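PDB 7CIW: agmatine N-acetyltransferase from Drosophila melanogaster, which transfers acetyl groups from acetyl-CoA to agmatine and probably acylates arylalkylamines such as dopamine and serotonin as well. Local coordinates for residues S121-L126 with G158-S163. The protein carries 1 engineered substitution. Residues are numbered along the deposited sequence; the frame is centred on the assembly and turned at random.
Sequences SVPSCL and GHQLVS
Strands 125-133 and 161-166 of the GNAT acetyltransferase fold run side by side where L126 pairs in parallel with V162, joined by L126 N to L161 O at 3.0 Å (N-H...O 169°) and by S163 N to L126 O at 3.0 Å. The V162 CA lies 3.2 Å from the same L126 O, a CA-H...O contact that adds to the bond from S163. Ahead of this pairing a water spans the widening gap, donating to S124 O and accepting from Q160 N. The strands are the two arms of a beta-alpha-beta unit whose crossover helix, 142-156, leads through the Schellman motif at G158 to H159. The H159 imidazole lies with one face toward L126 N, which sits above the plane and offset toward the rim; S124 OG meets ND1 near the ring plane in a 2.8 Å hydrogen bond, while L126 CB makes a CH-pi contact over the face, 4.2 Å from the ring centroid. An alanine in place of H159 would probably leave S124 OG without this bond and L126 CB without its aromatic cover, opening a gap beside L126. With SG anti to the backbone N (chi1 -177°), C125 SG packs against L161 CD2 at 3.8 Å and lies beside S163 OG, a hydroxyl hydrogen-bonded to H127 ND1. Nearer the surface, Q160 runs its extended chain past V122 CG1 and crosses P123, NE2 lying 3.6 Å from P123 CD.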
loop_
_atom_site.group_PDB
_atom_site.type_symbol
_atom_site.label_atom_id
_atom_site.label_comp_id
_atom_site.label_asym_id
_atom_site.label_seq_id
_atom_site.Cartn_x
_atom_site.Cartn_y
_atom_site.Cartn_z
ATOM N N SER A 121 6.979 19.494 -6.335
ATOM C CA SER A 121 6.435 20.202 -7.500
ATOM C C SER A 121 6.207 19.257 -8.677
ATOM O O SER A 121 6.676 19.490 -9.792
ATOM C CB SER A 121 7.340 21.366 -7.921
ATOM O OG SER A 121 7.023 22.559 -7.220
ATOM N N VAL A 122 5.485 18.169 -8.426
ATOM C CA VAL A 122 5.091 17.261 -9.504
ATOM C C VAL A 122 3.572 17.276 -9.589
ATOM O O VAL A 122 2.905 17.500 -8.572
ATOM C CB VAL A 122 5.602 15.829 -9.277
ATOM C CG1 VAL A 122 7.125 15.772 -9.374
ATOM C CG2 VAL A 122 5.116 15.312 -7.932
ATOM N N PRO A 123 2.984 17.036 -10.763
ATOM C CA PRO A 123 1.523 17.143 -10.887
ATOM C C PRO A 123 0.764 15.979 -10.288
ATOM O O PRO A 123 -0.431 16.129 -9.992
ATOM C CB PRO A 123 1.300 17.211 -12.405
ATOM C CG PRO A 123 2.497 16.589 -12.995
ATOM C CD PRO A 123 3.644 16.863 -12.069
ATOM N N SER A 124 1.422 14.846 -10.069
ATOM C CA SER A 124 0.737 13.627 -9.674
ATOM C C SER A 124 1.771 12.655 -9.133
ATOM O O SER A 124 2.976 12.823 -9.321
ATOM C CB SER A 124 -0.007 13.000 -10.851
ATOM O OG SER A 124 0.912 12.564 -11.844
ATOM N N CYS A 125 1.272 11.606 -8.491
ATOM C CA CYS A 125 2.138 10.563 -7.969
ATOM C C CYS A 125 1.394 9.239 -8.083
ATOM O O CYS A 125 0.169 9.199 -7.976
ATOM C CB CYS A 125 2.534 10.872 -6.511
ATOM S SG CYS A 125 3.694 9.716 -5.725
ATOM N N LEU A 126 2.132 8.165 -8.343
ATOM C CA LEU A 126 1.556 6.826 -8.268
ATOM C C LEU A 126 1.825 6.274 -6.876
ATOM O O LEU A 126 2.979 6.049 -6.506
ATOM C CB LEU A 126 2.144 5.914 -9.344
ATOM C CG LEU A 126 1.519 4.532 -9.499
ATOM C CD1 LEU A 126 0.013 4.617 -9.655
ATOM C CD2 LEU A 126 2.116 3.846 -10.718
ATOM N N GLY A 158 3.217 8.520 -17.269
ATOM C CA GLY A 158 3.698 9.882 -17.155
ATOM C C GLY A 158 3.944 10.380 -15.744
ATOM O O GLY A 158 4.331 11.546 -15.579
ATOM N N HIS A 159 3.724 9.549 -14.726
ATOM C CA HIS A 159 4.027 9.968 -13.362
ATOM C C HIS A 159 5.521 10.197 -13.201
ATOM O O HIS A 159 6.345 9.492 -13.782
ATOM C CB HIS A 159 3.556 8.924 -12.351
ATOM C CG HIS A 159 2.071 8.771 -12.301
ATOM N ND1 HIS A 159 1.238 9.741 -11.784
ATOM C CD2 HIS A 159 1.266 7.777 -12.741
ATOM C CE1 HIS A 159 -0.016 9.342 -11.893
ATOM N NE2 HIS A 159 -0.029 8.155 -12.472
ATOM N N GLN A 160 5.869 11.197 -12.398
ATOM C CA GLN A 160 7.263 11.499 -12.113
ATOM C C GLN A 160 7.697 11.001 -10.744
ATOM O O GLN A 160 8.858 11.179 -10.363
ATOM C CB GLN A 160 7.500 13.008 -12.226
ATOM C CG GLN A 160 7.241 13.539 -13.645
ATOM C CD GLN A 160 7.116 15.043 -13.682
ATOM O OE1 GLN A 160 7.935 15.750 -13.102
ATOM N NE2 GLN A 160 6.085 15.544 -14.359
ATOM N N LEU A 161 6.800 10.351 -10.011
ATOM C CA LEU A 161 7.080 9.979 -8.635
ATOM C C LEU A 161 6.239 8.766 -8.284
ATOM O O LEU A 161 5.104 8.645 -8.748
ATOM C CB LEU A 161 6.764 11.135 -7.680
ATOM C CG LEU A 161 7.339 11.040 -6.262
ATOM C CD1 LEU A 161 8.852 11.281 -6.285
ATOM C CD2 LEU A 161 6.637 12.038 -5.335
ATOM N N VAL A 162 6.822 7.868 -7.486
ATOM C CA VAL A 162 6.111 6.779 -6.814
ATOM C C VAL A 162 6.248 7.016 -5.320
ATOM O O VAL A 162 7.324 7.398 -4.858
ATOM C CB VAL A 162 6.674 5.389 -7.182
ATOM C CG1 VAL A 162 5.957 4.271 -6.407
ATOM C CG2 VAL A 162 6.581 5.147 -8.681
ATOM N N SER A 163 5.169 6.806 -4.569
ATOM C CA SER A 163 5.218 6.922 -3.113
ATOM C C SER A 163 4.632 5.672 -2.475
ATOM O O SER A 163 3.831 4.962 -3.084
ATOM C CB SER A 163 4.469 8.160 -2.609
ATOM O OG SER A 163 3.111 8.157 -3.042
HETATM O O HOH W 1 4.064 13.342 -11.855
#